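PDB 4GVO: Lmo2349 protein from Listeria monocytogenes, which probably binds amino acids such as cystine as the extracellular solute-binding component of an ABC transporter. Local coordinates for residues V92-F97 against E215-I220; G33-L38 against A74-K79. All coordinates share one frame; numbering follows the deposited sequence. Where two conformers were deposited one is given.

How the contacts relate
The two contacts lie in series along the chain: contact 2 closes with 74-79 before contact 1 opens with 92-97. Their centres are about 10 Å apart, and they meet directly through two probable hydrogen bonds, Tyr94 OH to Asp35 OD2 at 2.6 Å and Tyr94 O to Tyr34 OH at 2.7 Å. Helix 34-44, part of contact 2, also borders contact 1: its Leu38 touches Tyr94 and Leu217, the latter on helix 207-222. Both contacts run on to the bound histidine, through Phe97 and Glu78 respectively, which connects the packing of these helices with the amino-acid pocket of this family 3 solute-binding protein, where S-oxy cysteine is also seen.

Contact 1: residues V92-F97 against E215-I220; sequences VAYNNF and EALQSI. With HIS (histidine), chain E.
In this solute-binding fold, helix 207-222 packs through Leu217 and Gln218 on Val92 and Tyr94, in the run of chain that leads into strand 95-104. The nearest CA atoms are those of Val92 and Leu217, 7.0 Å apart, and apolar packing carries the contact, since no hydrogen bond crosses it. Just before 215-220, however, Asp214 OD1 is hydrogen-bonded to the backbone N of Val92. The side chains of Val92 and Leu217 run alongside each other in opposite senses: Val92 CG1, anti to its own backbone N (chi1 179°), lies 3.8 Å from Leu217 CG. The CD2 branch of Leu217 does most of the remaining touching. It comes within 3.3 Å of Val92 O, a carbonyl that also receives a weak hydrogen bond from Asn90, and stands 4.1 Å from Tyr94 CB. Tyr94 therefore meets the helix with the root of its side chain, while its ring leads away, its hydroxyl having Asp35 as partner. At the margin, Gln218 crosses Val92 at about a right angle, its chain bent at chi2 (63°), and OE1 lies 3.9 Å from Val92 CG2; the amide nitrogen is hydrogen-bonded to Asp222. At the other end of 92-97, away from the helix, Phe97 offers one ring face to the bound histidine, whose N sits 3.6 Å above the plane over the ring centre. Leu38 of helix 34-44 touches both Leu217 and Tyr94, Phe200 of strand 191-202 stacks on the Tyr94 ring, and Ile220 turns to Leu226 of helix 225-234.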
ATOM      1  N   VAL A  92     -14.630   6.948  -0.607  1.00 10.78           N
ATOM      2  CA  VAL A  92     -14.387   6.585  -1.995  1.00 10.30           C
ATOM      3  C   VAL A  92     -13.010   5.921  -2.146  1.00 10.71           C
ATOM      4  O   VAL A  92     -11.987   6.554  -1.905  1.00 10.49           O
ATOM      5  CB  VAL A  92     -14.522   7.813  -2.903  1.00 10.40           C
ATOM      6  CG1 VAL A  92     -14.255   7.435  -4.356  1.00 11.65           C
ATOM      7  CG2 VAL A  92     -15.915   8.473  -2.731  1.00 12.32           C
ATOM      8  N   ALA A  93     -12.969   4.666  -2.570  1.00  9.79           N
ATOM      9  CA  ALA A  93     -11.706   3.943  -2.733  1.00  8.76           C
ATOM     10  C   ALA A  93     -10.987   4.425  -3.979  1.00  8.24           C
ATOM     11  O   ALA A  93     -11.617   4.904  -4.966  1.00 10.86           O
ATOM     12  CB  ALA A  93     -12.006   2.445  -2.881  1.00  9.89           C
ATOM     13  N   TYR A  94      -9.663   4.312  -3.974  1.00  8.94           N
ATOM     14  CA  TYR A  94      -8.898   4.628  -5.151  1.00  8.66           C
ATOM     15  C   TYR A  94      -7.947   3.531  -5.649  1.00  8.82           C
ATOM     16  O   TYR A  94      -7.177   3.745  -6.591  1.00  9.95           O
ATOM     17  CB  TYR A  94      -8.201   5.971  -5.009  1.00  8.89           C
ATOM     18  CG  TYR A  94      -7.065   6.073  -4.001  1.00  8.82           C
ATOM     19  CD1 TYR A  94      -7.302   6.444  -2.678  1.00  9.69           C
ATOM     20  CD2 TYR A  94      -5.744   5.807  -4.367  1.00  9.58           C
ATOM     21  CE1 TYR A  94      -6.274   6.587  -1.771  1.00  9.58           C
ATOM     22  CE2 TYR A  94      -4.703   5.978  -3.488  1.00  9.29           C
ATOM     23  CZ  TYR A  94      -4.961   6.388  -2.181  1.00  8.97           C
ATOM     24  OH  TYR A  94      -3.976   6.569  -1.254  1.00 10.08           O
ATOM     25  N   ASN A  95      -8.047   2.341  -5.076  1.00  7.93           N
ATOM     26  CA  ASN A  95      -7.364   1.158  -5.617  1.00  8.16           C
ATOM     27  C   ASN A  95      -7.967  -0.085  -4.932  1.00  9.51           C
ATOM     28  O   ASN A  95      -8.676   0.058  -3.923  1.00  9.72           O
ATOM     29  CB  ASN A  95      -5.833   1.181  -5.406  1.00  9.55           C
ATOM     30  CG  ASN A  95      -5.106   0.320  -6.393  1.00 10.75           C
ATOM     31  OD1 ASN A  95      -5.724  -0.203  -7.347  1.00 12.13           O
ATOM     32  ND2 ASN A  95      -3.823   0.147  -6.191  1.00 11.93           N
ATOM     33  N   ASN A  96      -7.639  -1.243  -5.470  1.00 10.50           N
ATOM     34  CA  ASN A  96      -7.825  -2.552  -4.831  1.00 11.50           C
ATOM     35  C   ASN A  96      -6.429  -3.088  -4.448  1.00 10.34           C
ATOM     36  O   ASN A  96      -5.500  -2.921  -5.209  1.00 13.55           O
ATOM     37  CB  ASN A  96      -8.340  -3.600  -5.858  1.00 16.51           C
ATOM     38  CG  ASN A  96      -9.675  -3.284  -6.399  1.00 21.14           C
ATOM     39  OD1 ASN A  96      -9.838  -3.157  -7.610  1.00 29.89           O
ATOM     40  ND2 ASN A  96     -10.623  -3.099  -5.529  1.00 29.62           N
ATOM     41  N   PHE A  97      -6.293  -3.783  -3.321  1.00  9.21           N
ATOM     42  CA  PHE A  97      -4.997  -4.282  -2.894  1.00  8.95           C
ATOM     43  C   PHE A  97      -5.173  -5.753  -2.424  1.00  9.13           C
ATOM     44  O   PHE A  97      -4.901  -6.090  -1.266  1.00  9.48           O
ATOM     45  CB  PHE A  97      -4.425  -3.374  -1.808  1.00 10.75           C
ATOM     46  CG  PHE A  97      -2.931  -3.301  -1.759  1.00 10.30           C
ATOM     47  CD1 PHE A  97      -2.156  -4.319  -1.206  1.00  9.97           C
ATOM     48  CD2 PHE A  97      -2.273  -2.183  -2.267  1.00 10.19           C
ATOM     49  CE1 PHE A  97      -0.765  -4.210  -1.157  1.00 11.10           C
ATOM     50  CE2 PHE A  97      -0.907  -2.100  -2.255  1.00  9.41           C
ATOM     51  CZ  PHE A  97      -0.153  -3.109  -1.680  1.00 10.32           C
ATOM     52  N   GLU A 215     -15.571  14.315  -2.371  1.00 10.69           N
ATOM     53  CA  GLU A 215     -16.147  15.103  -3.463  1.00 11.95           C
ATOM     54  C   GLU A 215     -15.143  15.244  -4.607  1.00 11.46           C
ATOM     55  O   GLU A 215     -15.446  15.007  -5.773  1.00 12.02           O
ATOM     56  CB  GLU A 215     -16.598  16.472  -2.936  1.00 13.28           C
ATOM     57  CG  GLU A 215     -17.822  16.401  -2.065  1.00 14.87           C
ATOM     58  CD  GLU A 215     -18.113  17.660  -1.241  1.00 18.80           C
ATOM     59  OE1 GLU A 215     -17.327  18.638  -1.263  1.00 21.34           O
ATOM     60  OE2 GLU A 215     -19.143  17.677  -0.531  1.00 24.26           O
ATOM     61  N   ALA A 216     -13.918  15.580  -4.249  1.00 10.42           N
ATOM     62  CA  ALA A 216     -12.891  15.729  -5.258  1.00 10.49           C
ATOM     63  C   ALA A 216     -12.596  14.397  -5.974  1.00 10.56           C
ATOM     64  O   ALA A 216     -12.495  14.334  -7.207  1.00 10.93           O
ATOM     65  CB  ALA A 216     -11.622  16.295  -4.632  1.00 10.64           C
ATOM     66  N   LEU A 217     -12.418  13.329  -5.193  1.00  9.88           N
ATOM     67  CA  LEU A 217     -12.110  12.042  -5.769  1.00 10.44           C
ATOM     68  C   LEU A 217     -13.279  11.586  -6.664  1.00 11.35           C
ATOM     69  O   LEU A 217     -13.036  11.012  -7.719  1.00 11.50           O
ATOM     70  CB  LEU A 217     -11.841  11.004  -4.665  1.00 12.57           C
ATOM     71  CG  LEU A 217     -11.266   9.641  -5.105  1.00 17.18           C
ATOM     72  CD1 LEU A 217     -10.193   9.675  -6.172  1.00 17.51           C
ATOM     73  CD2 LEU A 217     -10.792   8.888  -3.844  1.00 18.66           C
ATOM     74  N   GLN A 218     -14.530  11.794  -6.254  1.00 10.54           N
ATOM     75  CA  GLN A 218     -15.637  11.381  -7.104  1.00 12.24           C
ATOM     76  C   GLN A 218     -15.603  12.122  -8.437  1.00 11.21           C
ATOM     77  O   GLN A 218     -15.884  11.550  -9.466  1.00 13.47           O
ATOM     78  CB  GLN A 218     -16.974  11.642  -6.410  1.00 13.76           C
ATOM     79  CG  GLN A 218     -18.137  11.000  -7.147  1.00 15.05           C
ATOM     80  CD  GLN A 218     -17.989   9.478  -7.154  1.00 14.44           C
ATOM     81  OE1 GLN A 218     -17.895   8.858  -6.093  1.00 17.00           O
ATOM     82  NE2 GLN A 218     -17.956   8.877  -8.332  1.00 15.87           N
ATOM     83  N   SER A 219     -15.263  13.411  -8.419  1.00 11.73           N
ATOM     84  CA  SER A 219     -15.166  14.145  -9.692  0.60 12.18           C
ATOM     85  C   SER A 219     -14.016  13.648 -10.567  1.00 11.77           C
ATOM     86  O   SER A 219     -14.115  13.650 -11.790  1.00 13.78           O
ATOM     87  CB  SER A 219     -15.071  15.657  -9.461  0.60 12.91           C
ATOM     88  OG  SER A 219     -13.838  16.058  -8.932  0.60 12.51           O
ATOM     89  N   ILE A 220     -12.931  13.201  -9.951  1.00 11.39           N
ATOM     90  CA  ILE A 220     -11.809  12.584 -10.641  1.00 10.50           C
ATOM     91  C   ILE A 220     -12.193  11.251 -11.276  1.00 11.58           C
ATOM     92  O   ILE A 220     -11.744  10.922 -12.373  1.00 11.81           O
ATOM     93  CB  ILE A 220     -10.629  12.475  -9.657  1.00  9.75           C
ATOM     94  CG1 ILE A 220     -10.092  13.885  -9.337  1.00 11.32           C
ATOM     95  CG2 ILE A 220      -9.498  11.571 -10.154  1.00 11.52           C
ATOM     96  CD1 ILE A 220      -9.231  13.952  -8.079  1.00 11.94           C
TER
HETATM   97  N   HIS E 703      -1.258  -1.568   1.474  0.60 10.19           N
HETATM   98  CA  HIS E 703      -0.395  -1.497   2.693  0.60 10.85           C
HETATM   99  C   HIS E 703      -1.177  -1.344   3.954  0.60 10.65           C
HETATM  100  O   HIS E 703      -2.383  -1.068   3.876  0.60 11.19           O
HETATM  101  CB  HIS E 703       0.595  -0.353   2.567  0.60 11.26           C
HETATM  102  CG  HIS E 703       1.843  -0.751   1.839  0.60 15.00           C
HETATM  103  ND1 HIS E 703       1.809  -1.144   0.558  0.60 17.47           N
HETATM  104  CD2 HIS E 703       3.186  -0.888   2.265  0.60 15.57           C
HETATM  105  CE1 HIS E 703       3.063  -1.499   0.178  0.60 16.70           C
HETATM  106  NE2 HIS E 703       3.888  -1.311   1.219  0.60 17.54           N
HETATM  107  OXT HIS E 703      -0.608  -1.512   5.058  0.60 10.92           O

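Contact 2: residues G33-L38 against A74-K79; sequences GYDVEL and AHQMEK. With HIS (histidine), chain E.
The first turn of helix 34-44 faces an irregular loop that follows strand 72-73, the closest CA atoms being those of Asp35 and Ala74 at 6.1 Å. Asp35 carries the contact, because its carboxylate grips Gln76 at two places. Asp35 OD1 accepts Gln76 NE2 at 2.8 Å through its syn lone pair, and the bond is nearly straight (173° at the hydrogen), with OD1 almost in the amide plane. Asp35 OD2 accepts the backbone N of Gln76 at 2.9 Å, also on the syn side but from 29° out of the carboxylate plane. The bend of the Gln76 chain at chi2 turns CD back toward Asp35, and the backbone N and NE2 of Gln76 are the two donors. With Tyr94 as a further partner of OD2, the buried carboxylate has at least three polar contacts, which would be expected to stabilise its negative charge. The amide nitrogen also stands at the edge of the Tyr34 ring, in its plane, with NE2 3.6 Å from CD2; the ring and amide planes are 48° apart. On the other end of the amide, Gln76 OE1 accepts from Asn95, which fixes which way the group is turned. Beyond Gln76 the loop meets the ligand: Glu78 N donates to the carboxylate O of the bound histidine at 2.8 Å in a nearly straight bond, and Glu78 OE2 lies 2.7 Å from its amino N. Gln76 O approaches that same N to 2.6 Å. S-oxy cysteine, also modelled in this pocket, meets the same Glu78 N. Arg83 and Asn128 complete the polar grip, in keeping with the way family 3 solute-binding proteins hold the alpha-amino and alpha-carboxylate groups of an amino acid.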
ATOM      1  N   GLY A  33       4.401   9.565  -8.306  1.00 10.04           N
ATOM      2  CA  GLY A  33       3.743   8.285  -8.210  1.00 10.74           C
ATOM      3  C   GLY A  33       2.242   8.444  -8.051  1.00  9.12           C
ATOM      4  O   GLY A  33       1.751   9.533  -7.785  1.00  9.47           O
ATOM      5  N   TYR A  34       1.522   7.331  -8.191  1.00  8.86           N
ATOM      6  CA  TYR A  34       0.059   7.334  -8.194  1.00  8.23           C
ATOM      7  C   TYR A  34      -0.552   8.109  -7.021  1.00  8.56           C
ATOM      8  O   TYR A  34      -1.386   8.948  -7.208  1.00  9.92           O
ATOM      9  CB  TYR A  34      -0.400   5.872  -8.125  1.00  9.13           C
ATOM     10  CG  TYR A  34      -1.884   5.642  -8.284  1.00  8.38           C
ATOM     11  CD1 TYR A  34      -2.593   6.093  -9.396  1.00 11.18           C
ATOM     12  CD2 TYR A  34      -2.587   4.959  -7.322  1.00  8.80           C
ATOM     13  CE1 TYR A  34      -3.934   5.858  -9.503  1.00 11.48           C
ATOM     14  CE2 TYR A  34      -3.955   4.688  -7.457  1.00  8.82           C
ATOM     15  CZ  TYR A  34      -4.626   5.149  -8.539  1.00  9.17           C
ATOM     16  OH  TYR A  34      -5.991   4.933  -8.728  1.00 10.38           O
ATOM     17  N   ASP A  35      -0.156   7.802  -5.791  1.00  8.72           N
ATOM     18  CA  ASP A  35      -0.808   8.399  -4.633  1.00  8.95           C
ATOM     19  C   ASP A  35      -0.500   9.886  -4.560  1.00  7.96           C
ATOM     20  O   ASP A  35      -1.386  10.700  -4.230  1.00  9.04           O
ATOM     21  CB  ASP A  35      -0.395   7.702  -3.354  1.00  8.90           C
ATOM     22  CG  ASP A  35      -1.088   6.366  -3.135  1.00  9.62           C
ATOM     23  OD1 ASP A  35      -1.121   5.553  -4.090  1.00  9.90           O
ATOM     24  OD2 ASP A  35      -1.523   6.094  -1.964  1.00 11.50           O
ATOM     25  N   VAL A  36       0.748  10.233  -4.835  1.00  9.06           N
ATOM     26  CA  VAL A  36       1.174  11.625  -4.820  1.00  9.45           C
ATOM     27  C   VAL A  36       0.445  12.433  -5.869  1.00  9.50           C
ATOM     28  O   VAL A  36      -0.107  13.513  -5.560  1.00  9.93           O
ATOM     29  CB  VAL A  36       2.680  11.708  -4.966  1.00  9.56           C
ATOM     30  CG1 VAL A  36       3.151  13.172  -5.147  1.00 10.93           C
ATOM     31  CG2 VAL A  36       3.339  11.013  -3.779  1.00 11.59           C
ATOM     32  N   GLU A  37       0.403  11.917  -7.101  1.00 10.05           N
ATOM     33  CA  GLU A  37      -0.275  12.617  -8.171  1.00 10.23           C
ATOM     34  C   GLU A  37      -1.783  12.697  -7.944  1.00  9.54           C
ATOM     35  O   GLU A  37      -2.413  13.713  -8.271  1.00 10.32           O
ATOM     36  CB  GLU A  37       0.082  12.020  -9.527  1.00 10.40           C
ATOM     37  CG  GLU A  37       1.579  12.160  -9.824  1.00 12.24           C
ATOM     38  CD  GLU A  37       2.129  13.577  -9.893  1.00 16.67           C
ATOM     39  OE1 GLU A  37       1.360  14.531 -10.157  1.00 17.98           O
ATOM     40  OE2 GLU A  37       3.361  13.746  -9.733  1.00 20.49           O
ATOM     41  N   LEU A  38      -2.376  11.660  -7.343  1.00  9.01           N
ATOM     42  CA  LEU A  38      -3.802  11.737  -7.001  1.00  8.75           C
ATOM     43  C   LEU A  38      -4.059  12.858  -5.992  1.00  8.63           C
ATOM     44  O   LEU A  38      -4.994  13.609  -6.139  1.00  9.69           O
ATOM     45  CB  LEU A  38      -4.342  10.395  -6.490  1.00  9.52           C
ATOM     46  CG  LEU A  38      -5.823  10.369  -6.149  1.00  8.73           C
ATOM     47  CD1 LEU A  38      -6.688  10.747  -7.340  1.00 11.85           C
ATOM     48  CD2 LEU A  38      -6.141   8.985  -5.630  1.00 11.27           C
ATOM     49  N   ALA A  74      -1.526   8.993   2.800  1.00  8.94           N
ATOM     50  CA  ALA A  74      -1.699   8.419   1.443  1.00  8.69           C
ATOM     51  C   ALA A  74      -0.556   7.478   1.152  1.00  9.03           C
ATOM     52  O   ALA A  74       0.555   7.938   0.929  1.00 11.51           O
ATOM     53  CB  ALA A  74      -1.712   9.543   0.405  1.00 10.72           C
ATOM     54  N   HIS A  75      -0.786   6.173   1.266  1.00  8.96           N
ATOM     55  CA  HIS A  75       0.224   5.189   0.996  1.00  8.08           C
ATOM     56  C   HIS A  75      -0.411   3.850   0.707  1.00  7.73           C
ATOM     57  O   HIS A  75      -0.112   2.862   1.370  1.00  8.49           O
ATOM     58  CB  HIS A  75       1.202   5.079   2.192  1.00  9.23           C
ATOM     59  CG  HIS A  75       2.522   4.406   1.865  1.00  8.55           C
ATOM     60  ND1 HIS A  75       2.632   3.095   1.486  1.00  9.73           N
ATOM     61  CD2 HIS A  75       3.820   4.919   1.868  1.00  8.29           C
ATOM     62  CE1 HIS A  75       3.944   2.819   1.245  1.00  9.78           C
ATOM     63  NE2 HIS A  75       4.664   3.906   1.508  1.00  9.68           N
ATOM     64  N   GLN A  76      -1.335   3.821  -0.240  1.00  8.20           N
ATOM     65  CA  GLN A  76      -2.032   2.571  -0.582  1.00  7.59           C
ATOM     66  C   GLN A  76      -2.619   1.902   0.662  1.00  7.59           C
ATOM     67  O   GLN A  76      -2.504   0.676   0.847  1.00  8.27           O
ATOM     68  CB  GLN A  76      -1.121   1.647  -1.355  1.00  8.07           C
ATOM     69  CG  GLN A  76      -0.832   2.137  -2.771  1.00  7.57           C
ATOM     70  CD  GLN A  76      -2.042   2.021  -3.669  1.00  8.63           C
ATOM     71  OE1 GLN A  76      -2.621   0.943  -3.794  1.00  9.77           O
ATOM     72  NE2 GLN A  76      -2.443   3.137  -4.268  1.00  9.70           N
ATOM     73  N   MET A  77      -3.247   2.692   1.542  1.00  7.44           N
ATOM     74  CA  MET A  77      -3.671   2.142   2.835  1.00  8.22           C
ATOM     75  C   MET A  77      -4.972   1.342   2.712  1.00  6.86           C
ATOM     76  O   MET A  77      -6.031   1.874   2.357  1.00  8.64           O
ATOM     77  CB  MET A  77      -3.865   3.255   3.885  1.00  9.41           C
ATOM     78  CG  MET A  77      -2.586   4.062   4.138  1.00  9.06           C
ATOM     79  SD  MET A  77      -1.183   3.103   4.706  1.00 11.11           S
ATOM     80  CE  MET A  77      -1.596   2.922   6.443  1.00 13.65           C
ATOM     81  N   GLU A  78      -4.858   0.059   3.067  1.00  7.59           N
ATOM     82  CA  GLU A  78      -5.969  -0.860   3.105  1.00  8.20           C
ATOM     83  C   GLU A  78      -6.872  -0.610   4.277  1.00  8.73           C
ATOM     84  O   GLU A  78      -6.409  -0.437   5.408  1.00  9.35           O
ATOM     85  CB  GLU A  78      -5.410  -2.279   3.178  1.00  9.05           C
ATOM     86  CG  GLU A  78      -4.723  -2.748   1.897  1.00  9.53           C
ATOM     87  CD  GLU A  78      -3.830  -3.973   2.168  1.00  9.47           C
ATOM     88  OE1 GLU A  78      -4.387  -5.048   2.507  1.00 11.61           O
ATOM     89  OE2 GLU A  78      -2.593  -3.866   2.086  1.00 10.88           O
ATOM     90  N   LYS A  79      -8.187  -0.655   4.051  1.00  8.98           N
ATOM     91  CA  LYS A  79      -9.123  -0.568   5.139  0.60  9.88           C
ATOM     92  C   LYS A  79      -9.130  -1.864   5.932  1.00 11.38           C
ATOM     93  O   LYS A  79      -9.214  -2.932   5.367  1.00 16.77           O
ATOM     94  CB  LYS A  79     -10.515  -0.222   4.653  0.60 13.21           C
ATOM     95  CG  LYS A  79     -11.493  -0.014   5.803  0.60 15.99           C
ATOM     96  CD  LYS A  79     -12.934   0.003   5.357  0.60 20.75           C
ATOM     97  CE  LYS A  79     -13.260   1.245   4.590  0.60 16.27           C
ATOM     98  NZ  LYS A  79     -14.621   1.083   4.023  0.60 21.05           N
TER
HETATM   99  N   HIS E 703      -1.258  -1.568   1.474  0.60 10.19           N
HETATM  100  CA  HIS E 703      -0.395  -1.497   2.693  0.60 10.85           C
HETATM  101  C   HIS E 703      -1.177  -1.344   3.954  0.60 10.65           C
HETATM  102  O   HIS E 703      -2.383  -1.068   3.876  0.60 11.19           O
HETATM  103  CB  HIS E 703       0.595  -0.353   2.567  0.60 11.26           C
HETATM  104  CG  HIS E 703       1.843  -0.751   1.839  0.60 15.00           C
HETATM  105  ND1 HIS E 703       1.809  -1.144   0.558  0.60 17.47           N
HETATM  106  CD2 HIS E 703       3.186  -0.888   2.265  0.60 15.57           C
HETATM  107  CE1 HIS E 703       3.063  -1.499   0.178  0.60 16.70           C
HETATM  108  NE2 HIS E 703       3.888  -1.311   1.219  0.60 17.54           N
HETATM  109  OXT HIS E 703      -0.608  -1.512   5.058  0.60 10.92           O